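Local structure of putative branched-chain amino acid transport system substrate-binding protein (Rhodopseudomonas palustris, 3TX6) at residues 317-320 with 321-324; 289-292 with 293-296. The protein probably serves as the periplasmic solute-binding component of an ABC transporter for aromatic acids, and holds 3-(4-hydroxyphenyl)pyruvic acid in its ligand pocket. All coordinates share one frame; numbering follows the deposited sequence. Where two conformers were deposited one is given.

Interaction 1: residues 317-320 with 321-324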
loop_
_atom_site.group_PDB
_atom_site.type_symbol
_atom_site.label_atom_id
_atom_site.label_comp_id
_atom_site.label_asym_id
_atom_site.label_seq_id
_atom_site.Cartn_x
_atom_site.Cartn_y
_atom_site.Cartn_z
ATOM N N ARG A 317 12.556 8.784 -14.907
ATOM C CA ARG A 317 13.284 7.659 -14.279
ATOM C C ARG A 317 14.503 8.150 -13.498
ATOM O O ARG A 317 14.718 7.767 -12.349
ATOM C CB ARG A 317 13.725 6.642 -15.304
ATOM C CG ARG A 317 14.304 5.359 -14.710
ATOM C CD ARG A 317 14.771 4.358 -15.788
ATOM N NE ARG A 317 15.967 4.773 -16.527
ATOM C CZ ARG A 317 17.223 4.567 -16.117
ATOM N NH1 ARG A 317 17.470 4.011 -14.941
ATOM N NH2 ARG A 317 18.248 4.961 -16.854
ATOM N N LYS A 318 15.315 8.973 -14.139
ATOM C CA LYS A 318 16.515 9.483 -13.475
ATOM C C LYS A 318 16.157 10.433 -12.317
ATOM O O LYS A 318 16.821 10.404 -11.282
ATOM C CB LYS A 318 17.459 10.183 -14.463
ATOM C CG LYS A 318 18.033 9.267 -15.524
ATOM C CD LYS A 318 19.021 8.252 -14.985
ATOM C CE LYS A 318 20.039 7.823 -16.046
ATOM N NZ LYS A 318 20.987 6.787 -15.521
ATOM N N ALA A 319 15.099 11.221 -12.467
ATOM C CA ALA A 319 14.686 12.165 -11.420
ATOM C C ALA A 319 14.162 11.469 -10.180
ATOM O O ALA A 319 14.340 11.960 -9.054
ATOM C CB ALA A 319 13.704 13.156 -11.953
ATOM N N LEU A 320 13.582 10.291 -10.363
ATOM C CA LEU A 320 13.135 9.504 -9.195
ATOM C C LEU A 320 14.257 9.151 -8.258
ATOM O O LEU A 320 14.041 9.008 -7.057
ATOM C CB LEU A 320 12.381 8.212 -9.601
ATOM C CG LEU A 320 10.981 8.371 -10.199
ATOM C CD1 LEU A 320 10.576 7.117 -10.963
ATOM C CD2 LEU A 320 9.993 8.734 -9.087
ATOM N N VAL A 321 15.466 9.020 -8.788
ATOM C CA VAL A 321 16.599 8.667 -7.933
ATOM C C VAL A 321 17.554 9.845 -7.661
ATOM O O VAL A 321 18.470 9.710 -6.838
ATOM C CB VAL A 321 17.366 7.467 -8.512
ATOM C CG1 VAL A 321 16.463 6.225 -8.585
ATOM C CG2 VAL A 321 17.949 7.836 -9.864
ATOM N N SER A 322 17.379 10.972 -8.357
ATOM C CA SER A 322 18.164 12.193 -8.046
ATOM C C SER A 322 17.496 13.131 -7.057
ATOM O O SER A 322 18.184 13.818 -6.294
ATOM C CB SER A 322 18.543 12.984 -9.324
ATOM O OG SER A 322 17.418 13.546 -9.986
ATOM N N GLU A 323 16.172 13.117 -7.014
ATOM C CA GLU A 323 15.429 13.961 -6.100
ATOM C C GLU A 323 15.235 13.232 -4.768
ATOM O O GLU A 323 14.519 12.240 -4.690
ATOM C CB GLU A 323 14.069 14.323 -6.691
ATOM C CG GLU A 323 14.133 15.266 -7.868
ATOM C CD GLU A 323 14.598 16.665 -7.472
ATOM O OE1 GLU A 323 13.954 17.276 -6.581
ATOM O OE2 GLU A 323 15.590 17.162 -8.071
ATOM N N LYS A 324 15.798 13.775 -3.708
ATOM C CA LYS A 324 15.824 13.104 -2.410
ATOM C C LYS A 324 14.830 13.715 -1.426
ATOM O O LYS A 324 14.501 14.886 -1.511
ATOM C CB LYS A 324 17.225 13.161 -1.808
ATOM C CG LYS A 324 18.308 12.417 -2.605
ATOM C CD LYS A 324 18.049 10.939 -2.770
ATOM C CE LYS A 324 19.107 10.279 -3.667
ATOM N NZ LYS A 324 18.828 8.855 -3.933
HETATM O O HOH W 1 13.279 9.804 -4.537
#
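Val321 N hydrogen-bonds to Lys318 O at 3.2 Å, three residues back, where helix 310-322 tightens in its last turn. The usual partner four back has receded, with Arg317 O and Val321 N now 3.8 Å apart. The three-back donor stands above the Lys318 carbonyl plane, 60° out of it, so it is not on a lone pair. Ser322 N makes only weak bonds, divided between Lys318 O and Ala319 O. Order returns for one last bond: Glu323 N reaches Ala319 O at 3.0 Å and fairly straight, 158° at the hydrogen, just as Glu323 itself leaves helical geometry. At this same turn, water 1 bridges the end of the helix, donating to both Leu320 O (2.8 Å) and Glu323 O (2.7 Å).

Among the side chains, Ser322 folds back over the turn: its OG sits between its own N and carbonyl carbon (chi1 67°) and comes 3.4 Å from Ala319 CA. Glu323 lays its aliphatic part against the backbone, CG 3.5 Å from Ala319 O; the chain bends at chi2, and its carboxylate goes on to a salt bridge with Arg296 of helix 282-304. Lys324 curls back so that NZ donates to Val321 O at 3.0 Å, and the same ammonium also bonds to Phe335 O. On the inner side, Ala319 lies on Val297 and Val300, while Leu320 packs on Val293.

This is the C-terminal end of an alpha-helix narrowing through a 3-10-like bond, with late carbonyls taken up by a water and a following lysine. In this periplasmic binding protein fold it carries the chain from helix 310-322 toward the hairpin strand 326-328.

Interaction 2: residues 289-292 with 293-296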
loop_
_atom_site.group_PDB
_atom_site.type_symbol
_atom_site.label_atom_id
_atom_site.label_comp_id
_atom_site.label_asym_id
_atom_site.label_seq_id
_atom_site.Cartn_x
_atom_site.Cartn_y
_atom_site.Cartn_z
ATOM N N ASP A 289 -0.113 10.436 -2.856
ATOM C CA ASP A 289 1.339 10.560 -2.704
ATOM C C ASP A 289 2.057 10.368 -4.044
ATOM O O ASP A 289 3.086 10.976 -4.278
ATOM C CB ASP A 289 1.841 9.543 -1.711
ATOM C CG ASP A 289 1.465 9.872 -0.285
ATOM O OD1 ASP A 289 0.914 10.970 -0.055
ATOM O OD2 ASP A 289 1.783 9.053 0.601
ATOM N N ALA A 290 1.531 9.495 -4.909
ATOM C CA ALA A 290 2.136 9.312 -6.214
ATOM C C ALA A 290 2.203 10.659 -6.963
ATOM O O ALA A 290 3.197 10.977 -7.657
ATOM C CB ALA A 290 1.413 8.255 -7.041
ATOM N N PHE A 291 1.168 11.478 -6.826
ATOM C CA PHE A 291 1.167 12.819 -7.414
ATOM C C PHE A 291 2.100 13.771 -6.707
ATOM O O PHE A 291 2.661 14.641 -7.364
ATOM C CB PHE A 291 -0.248 13.371 -7.546
ATOM C CG PHE A 291 -1.016 12.772 -8.723
ATOM C CD1 PHE A 291 -1.597 11.502 -8.627
ATOM C CD2 PHE A 291 -1.138 13.473 -9.909
ATOM C CE1 PHE A 291 -2.274 10.967 -9.700
ATOM C CE2 PHE A 291 -1.834 12.943 -10.979
ATOM C CZ PHE A 291 -2.414 11.703 -10.878
ATOM N N LYS A 292 2.250 13.652 -5.389
ATOM C CA LYS A 292 3.274 14.430 -4.687
ATOM C C LYS A 292 4.650 14.077 -5.256
ATOM O O LYS A 292 5.479 14.968 -5.459
ATOM C CB LYS A 292 3.237 14.187 -3.173
ATOM C CG LYS A 292 2.021 14.763 -2.452
ATOM C CD LYS A 292 1.975 16.290 -2.564
ATOM C CE LYS A 292 0.927 16.914 -1.666
ATOM N NZ LYS A 292 0.871 18.419 -1.665
ATOM N N VAL A 293 4.901 12.794 -5.569
ATOM C CA VAL A 293 6.180 12.418 -6.208
ATOM C C VAL A 293 6.320 13.100 -7.567
ATOM O O VAL A 293 7.387 13.657 -7.892
ATOM C CB VAL A 293 6.360 10.874 -6.269
ATOM C CG1 VAL A 293 7.529 10.474 -7.177
ATOM C CG2 VAL A 293 6.465 10.295 -4.875
ATOM N N LEU A 294 5.246 13.051 -8.372
ATOM C CA LEU A 294 5.244 13.741 -9.643
ATOM C C LEU A 294 5.483 15.255 -9.527
ATOM O O LEU A 294 6.183 15.829 -10.376
ATOM C CB LEU A 294 3.976 13.470 -10.441
ATOM C CG LEU A 294 3.775 12.021 -10.912
ATOM C CD1 LEU A 294 2.543 11.934 -11.826
ATOM C CD2 LEU A 294 5.038 11.480 -11.574
ATOM N N GLU A 295 4.932 15.913 -8.516
ATOM C CA GLU A 295 5.219 17.328 -8.322
ATOM C C GLU A 295 6.720 17.628 -8.126
ATOM O O GLU A 295 7.138 18.723 -8.466
ATOM C CB GLU A 295 4.447 17.895 -7.132
ATOM C CG GLU A 295 2.967 18.069 -7.379
ATOM C CD GLU A 295 2.294 18.675 -6.155
ATOM O OE1 GLU A 295 2.915 19.490 -5.422
ATOM O OE2 GLU A 295 1.164 18.366 -5.885
ATOM N N ARG A 296 7.492 16.676 -7.602
ATOM C CA ARG A 296 8.960 16.815 -7.460
ATOM C C ARG A 296 9.686 16.444 -8.747
ATOM O O ARG A 296 10.600 17.175 -9.173
ATOM C CB ARG A 296 9.537 15.890 -6.356
ATOM C CG ARG A 296 9.402 16.439 -4.976
ATOM C CD ARG A 296 10.361 17.593 -4.695
ATOM N NE ARG A 296 11.788 17.294 -4.661
ATOM C CZ ARG A 296 12.482 16.860 -3.592
ATOM N NH1 ARG A 296 11.916 16.594 -2.432
ATOM N NH2 ARG A 296 13.771 16.668 -3.702
HETATM O O HOH W 2 -0.508 19.265 -4.316
#
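Lys292 and Glu295, three residues apart, run side by side in the same direction and meet through water 2 rather than directly. The water donates to Glu295 OE2 at 2.5 Å and accepts from Lys292 NZ at 3.1 Å. The two charged atoms, NZ of Lys292 and OE2 of Glu295, stay 4.2 Å apart, beyond a salt bridge. CG of Lys292 lies beside its backbone N (chi1 -70°) and the chain bends at chi2 (-63°), bringing CD to 4.0 Å from Glu295 OE2; the ammonium is paired directly with Glu266 of helix 261-275.

On the buried flank, Leu294 CD1 approaches Phe291 CD2 obliquely at 4.4 Å, a loose apolar contact. Four-back bonds fix the backbone from which these side chains project: Leu294 N to Ala290 O at 3.0 Å and Glu295 N to Phe291 O at 2.8 Å. Farther out, Phe291 rests on Ile10, Ile12 and Met74, and Leu294 on Ile10 and Val72, so this flank lies against strands 8-14 and 72-75. At the other end, Asp289 is tied by its carboxylate to Ser329 and Gln330.

With Glu266 as the direct partner of Lys292, Glu295 probably adds a softer, water-mediated attraction that helps neutralise the lysine.

Interaction 2 lies on helix 282-304, largely buried beside the sheet that holds strands 8-14 and 72-75; interaction 1 ends the next helix, 310-322, and lies farther out, about 21 Å from the chain centre against 16 Å. Their centres are about 12 Å apart, and the two helices pack on each other where Leu320 CD2 comes 3.6 Å from Val293 CG1. Arg296 reinforces the join, its NH2 probably hydrogen-bonding to Lys324 O. The chemistry follows the setting: residues 289-295 keep regular four-back bonds, weakening at Arg296, with an apolar flank and a water-bridged charged one, whereas 317-324 end a helix partly through three-back and weak bonds before Glu323 turns off, leaving carbonyls for water and lysine.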